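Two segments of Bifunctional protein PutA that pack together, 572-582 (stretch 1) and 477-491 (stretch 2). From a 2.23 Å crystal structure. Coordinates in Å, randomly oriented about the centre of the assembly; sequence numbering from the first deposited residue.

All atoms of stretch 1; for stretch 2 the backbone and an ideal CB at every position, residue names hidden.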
# COMPACT_ATOMS: atom_id res chain seq x y z
N ARG B 572 2.03 -13.28 30.81
CA ARG B 572 0.71 -12.67 30.68
C ARG B 572 0.09 -12.32 32.03
O ARG B 572 -0.35 -11.18 32.23
CB ARG B 572 -0.22 -13.59 29.90
CG ARG B 572 -1.43 -12.86 29.40
CD ARG B 572 -2.49 -13.80 28.92
NE ARG B 572 -3.51 -13.12 28.14
CZ ARG B 572 -3.64 -13.24 26.82
NH1 ARG B 572 -2.79 -13.99 26.13
NH2 ARG B 572 -4.62 -12.61 26.20
N PHE B 573 0.06 -13.27 32.97
CA PHE B 573 -0.63 -13.03 34.23
C PHE B 573 0.09 -11.99 35.08
O PHE B 573 -0.55 -11.16 35.74
CB PHE B 573 -0.78 -14.35 35.00
CG PHE B 573 -1.77 -15.27 34.36
CD1 PHE B 573 -3.12 -15.12 34.60
CD2 PHE B 573 -1.35 -16.25 33.47
CE1 PHE B 573 -4.04 -15.94 33.98
CE2 PHE B 573 -2.27 -17.09 32.86
CZ PHE B 573 -3.62 -16.93 33.11
N LYS B 574 1.43 -12.00 35.07
CA LYS B 574 2.17 -11.00 35.82
C LYS B 574 1.91 -9.60 35.26
O LYS B 574 1.80 -8.62 36.01
CB LYS B 574 3.67 -11.36 35.80
CG LYS B 574 4.55 -10.56 36.74
CD LYS B 574 6.01 -11.02 36.67
CE LYS B 574 6.91 -10.25 37.66
NZ LYS B 574 7.19 -8.83 37.25
N LEU B 575 1.76 -9.50 33.93
CA LEU B 575 1.48 -8.22 33.29
C LEU B 575 0.07 -7.74 33.59
O LEU B 575 -0.15 -6.54 33.78
CB LEU B 575 1.70 -8.33 31.78
CG LEU B 575 3.15 -8.61 31.38
CD1 LEU B 575 3.29 -8.90 29.88
CD2 LEU B 575 4.01 -7.42 31.79
N ILE B 576 -0.90 -8.65 33.63
CA ILE B 576 -2.25 -8.25 34.02
C ILE B 576 -2.25 -7.69 35.44
O ILE B 576 -2.78 -6.60 35.70
CB ILE B 576 -3.23 -9.43 33.90
CG1 ILE B 576 -3.44 -9.79 32.44
CG2 ILE B 576 -4.57 -9.08 34.56
CD1 ILE B 576 -4.27 -11.06 32.24
N ALA B 577 -1.64 -8.43 36.36
CA ALA B 577 -1.69 -8.03 37.76
C ALA B 577 -1.15 -6.61 37.95
O ALA B 577 -1.72 -5.82 38.71
CB ALA B 577 -0.92 -9.03 38.63
N THR B 578 -0.08 -6.26 37.22
CA THR B 578 0.48 -4.91 37.36
C THR B 578 -0.53 -3.84 36.97
O THR B 578 -0.64 -2.79 37.62
CB THR B 578 1.74 -4.76 36.51
OG1 THR B 578 2.65 -5.82 36.82
CG2 THR B 578 2.43 -3.38 36.78
N GLN B 579 -1.25 -4.08 35.88
CA GLN B 579 -2.25 -3.13 35.42
C GLN B 579 -3.44 -3.08 36.37
O GLN B 579 -4.02 -2.01 36.59
CB GLN B 579 -2.70 -3.48 34.01
CG GLN B 579 -1.57 -3.52 33.03
CD GLN B 579 -2.07 -3.36 31.62
OE1 GLN B 579 -3.23 -2.99 31.42
NE2 GLN B 579 -1.22 -3.64 30.64
N VAL B 580 -3.84 -4.23 36.92
CA VAL B 580 -4.93 -4.22 37.89
C VAL B 580 -4.57 -3.33 39.08
O VAL B 580 -5.37 -2.48 39.50
CB VAL B 580 -5.26 -5.66 38.34
CG1 VAL B 580 -6.15 -5.65 39.59
CG2 VAL B 580 -5.93 -6.40 37.21
N LEU B 581 -3.36 -3.47 39.60
CA LEU B 581 -3.01 -2.79 40.85
C LEU B 581 -2.58 -1.33 40.62
O LEU B 581 -2.97 -0.46 41.40
CB LEU B 581 -1.90 -3.56 41.58
CG LEU B 581 -2.25 -4.95 42.12
CD1 LEU B 581 -1.02 -5.66 42.63
CD2 LEU B 581 -3.26 -4.80 43.26
N GLU B 582 -1.79 -1.05 39.58
CA GLU B 582 -1.27 0.31 39.41
C GLU B 582 -2.27 1.23 38.73
O GLU B 582 -2.33 2.42 39.06
CB GLU B 582 0.03 0.30 38.60
CG GLU B 582 0.70 1.66 38.56
CD GLU B 582 1.85 1.76 37.57
OE1 GLU B 582 1.92 0.95 36.63
OE2 GLU B 582 2.71 2.66 37.73
N UNK B 477 -8.29 -22.91 36.06
CA UNK B 477 -6.84 -22.79 36.15
C UNK B 477 -6.37 -21.37 35.85
O UNK B 477 -5.35 -20.93 36.40
CB UNK B 477 -6.17 -23.77 35.19
N UNK B 478 -7.07 -20.65 34.99
CA UNK B 478 -6.66 -19.29 34.67
C UNK B 478 -7.05 -18.31 35.77
O UNK B 478 -6.31 -17.36 36.05
CB UNK B 478 -7.28 -18.85 33.34
N UNK B 479 -8.20 -18.52 36.41
CA UNK B 479 -8.52 -17.72 37.59
C UNK B 479 -7.47 -17.92 38.68
O UNK B 479 -7.05 -16.95 39.34
CB UNK B 479 -9.91 -18.08 38.12
N UNK B 480 -7.00 -19.15 38.87
CA UNK B 480 -6.02 -19.43 39.91
C UNK B 480 -4.69 -18.74 39.62
O UNK B 480 -4.07 -18.19 40.54
CB UNK B 480 -5.81 -20.94 40.05
N UNK B 481 -4.22 -18.79 38.37
CA UNK B 481 -3.00 -18.09 38.00
C UNK B 481 -3.15 -16.59 38.20
O UNK B 481 -2.19 -15.91 38.59
CB UNK B 481 -2.63 -18.39 36.55
N UNK B 482 -4.34 -16.06 37.91
CA UNK B 482 -4.59 -14.63 38.10
C UNK B 482 -4.50 -14.27 39.57
O UNK B 482 -3.84 -13.29 39.94
CB UNK B 482 -5.96 -14.24 37.54
N UNK B 483 -5.14 -15.07 40.43
CA UNK B 483 -5.08 -14.82 41.87
C UNK B 483 -3.67 -15.03 42.40
O UNK B 483 -3.22 -14.30 43.28
CB UNK B 483 -6.06 -15.73 42.61
N UNK B 484 -2.95 -16.01 41.85
CA UNK B 484 -1.56 -16.18 42.24
C UNK B 484 -0.72 -14.97 41.83
O UNK B 484 0.07 -14.45 42.64
CB UNK B 484 -0.99 -17.46 41.62
N UNK B 485 -0.91 -14.47 40.60
CA UNK B 485 -0.14 -13.33 40.13
C UNK B 485 -0.46 -12.07 40.94
O UNK B 485 0.43 -11.26 41.22
CB UNK B 485 -0.41 -13.09 38.64
N UNK B 486 -1.73 -11.88 41.30
CA UNK B 486 -2.10 -10.74 42.14
C UNK B 486 -1.44 -10.84 43.51
O UNK B 486 -0.95 -9.84 44.04
CB UNK B 486 -3.62 -10.66 42.29
N UNK B 487 -1.42 -12.04 44.10
CA UNK B 487 -0.80 -12.19 45.42
C UNK B 487 0.69 -11.86 45.36
O UNK B 487 1.21 -11.16 46.24
CB UNK B 487 -1.00 -13.61 45.95
N UNK B 488 1.38 -12.36 44.34
CA UNK B 488 2.81 -12.12 44.22
C UNK B 488 3.10 -10.66 43.92
O UNK B 488 4.09 -10.11 44.40
CB UNK B 488 3.41 -13.01 43.13
N UNK B 489 2.25 -10.01 43.11
CA UNK B 489 2.45 -8.60 42.86
C UNK B 489 2.29 -7.80 44.15
O UNK B 489 3.16 -7.00 44.51
CB UNK B 489 1.47 -8.10 41.79
N UNK B 490 1.21 -8.05 44.89
CA UNK B 490 0.95 -7.29 46.11
C UNK B 490 2.09 -7.44 47.11
O UNK B 490 2.51 -6.46 47.74
CB UNK B 490 -0.37 -7.74 46.75
N UNK B 491 2.64 -8.65 47.23
CA UNK B 491 3.75 -8.89 48.13
C UNK B 491 5.04 -8.24 47.65
O UNK B 491 5.99 -8.15 48.44
CB UNK B 491 3.96 -10.40 48.30

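Both stretches are helical, their axes approaching to 8.4 Å at an angle of 59°, and the contact on stretch 1 is made chiefly by Phe573, Ile576, Ala577, Val580 and Leu581. Helical phi and psi through position 490 argue against proline or glycine but otherwise leave the choice to the surroundings.

Position 477 has nothing of stretch 1 within 5.5 Å of its ideal CB, so many residues would do; it is Ala477. At 478 the CA-to-CB bond points sideways, and the ideal CB lies 4.1 Å from Phe573 CZ. A short or medium side chain, polar or apolar, could lie beside the ring. The residue is Asp478, whose OD1 comes 3.5 Å from Phe573 CZ, while its backbone O is 3.4 Å from Phe573 CE1. Positions 479 and 480 point away and place no demand on the contact; they hold Arg479 and Glu480.

Position 481 points toward stretch 1, its ideal CB 3.8 Å from Phe573 CE1. Aliphatic carbon here would cover the ring, and a long chain could do so while carrying a polar end elsewhere. Lys481 does this: CB stands 3.6 Å from the centroid of the Phe573 ring, almost on its normal, a CH-pi contact over one face. Lys481 CD reaches 3.7 Å from Phe573 CE2 before the end of the chain leads away.

At 482 CA-to-CB points sideways, with Phe573, Ile576 and Ala577 all nearby and apolar. A flexible hydrophobic chain that can bend back suits this site; leucine or methionine are natural candidates. Met482 brings SD within 3.5 Å of Ile576 CG2 and CE within 3.9 Å of Ala577 CB. Met482 SD also lies at the edge of the Phe573 ring, 5.3 Å from its centroid.

Positions 483 and 484 are out of reach, and stretch 1 sets no limit on the residue at either; they are Leu483 and Lys484.

At 485 CA-to-CB points toward stretch 1, where CA atoms of 485 and Lys574 are 5.4 Å apart. The ideal CB of 485 is already 3.5 Å from Phe573 O and 4.1 Å from Ala577 CB, favouring a very small residue. Ala485 fits, its CB also 3.9 Å from Phe573 CB.

At 486 the bond is sideways again, but Ala577, Val580 and Leu581 offer an apolar surface to a branched aliphatic chain. Leu486 uses it, CD2 lying 3.8 Å from Val580 CG1 and 4.0 Å from Ala577 CB.

Position 487 points away, where any helix-compatible residue would serve, and is Ala487. Position 488 points toward stretch 1 but has open space before it, so a polar residue is acceptable; Glu488 makes no contact.

Position 489 faces Leu581, its ideal CB 3.6 Å from Leu581 CD1, and again a small residue suits. Ala489 completes, with Met482, Ala485 and Leu486, the hole that receives Ala577 as a knob.

At 490, sideways near Leu581, a long chain with an aliphatic stem is fitting: Lys490 CG packs 3.8 Å from Leu581 CD1, while NZ is hydrogen-bonded elsewhere in the structure. Position 491, out of reach and so unrestricted by stretch 1, is Ala491.

Stretch 2 (477-491) ADREKMLKALAEAKA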
# COMPACT_ATOMS: atom_id res chain seq x y z
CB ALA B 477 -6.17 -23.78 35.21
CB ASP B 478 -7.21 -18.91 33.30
CG ASP B 478 -6.48 -19.63 32.17
OD1 ASP B 478 -5.29 -19.97 32.38
OD2 ASP B 478 -7.08 -19.89 31.11
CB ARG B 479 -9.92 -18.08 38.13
CG ARG B 479 -11.06 -17.80 37.14
CD ARG B 479 -12.45 -17.87 37.79
NE ARG B 479 -12.73 -19.17 38.38
CZ ARG B 479 -13.21 -20.22 37.72
NH1 ARG B 479 -13.50 -20.15 36.42
NH2 ARG B 479 -13.42 -21.36 38.37
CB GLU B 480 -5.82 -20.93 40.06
CG GLU B 480 -6.99 -21.64 40.71
CD GLU B 480 -6.91 -23.16 40.58
OE1 GLU B 480 -6.17 -23.66 39.70
OE2 GLU B 480 -7.57 -23.84 41.38
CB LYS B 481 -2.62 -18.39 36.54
CG LYS B 481 -2.11 -19.81 36.35
CD LYS B 481 -1.70 -20.09 34.91
CE LYS B 481 -1.23 -21.54 34.76
NZ LYS B 481 -2.30 -22.43 34.26
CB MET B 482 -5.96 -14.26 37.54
CG MET B 482 -6.22 -12.79 37.46
SD MET B 482 -5.08 -12.05 36.25
CE MET B 482 -3.97 -11.16 37.36
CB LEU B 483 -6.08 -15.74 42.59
CG LEU B 483 -7.57 -15.44 42.35
CD1 LEU B 483 -8.49 -16.59 42.80
CD2 LEU B 483 -7.93 -14.19 43.13
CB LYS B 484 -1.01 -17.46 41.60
CG LYS B 484 0.43 -17.76 41.94
CD LYS B 484 0.94 -18.89 41.07
CE LYS B 484 2.46 -18.93 41.08
NZ LYS B 484 3.02 -20.07 40.30
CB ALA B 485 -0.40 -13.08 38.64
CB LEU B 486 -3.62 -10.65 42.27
CG LEU B 486 -4.33 -10.11 41.02
CD1 LEU B 486 -5.79 -10.52 41.01
CD2 LEU B 486 -4.20 -8.58 40.89
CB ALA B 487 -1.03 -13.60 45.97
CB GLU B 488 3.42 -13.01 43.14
CG GLU B 488 3.36 -14.47 43.54
CD GLU B 488 3.87 -15.41 42.47
OE1 GLU B 488 4.20 -14.95 41.37
OE2 GLU B 488 3.93 -16.61 42.77
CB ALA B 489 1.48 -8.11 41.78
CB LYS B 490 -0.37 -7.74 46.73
CG LYS B 490 -1.59 -7.24 45.99
CD LYS B 490 -2.81 -8.14 46.19
CE LYS B 490 -3.39 -8.01 47.57
NZ LYS B 490 -4.32 -6.82 47.60
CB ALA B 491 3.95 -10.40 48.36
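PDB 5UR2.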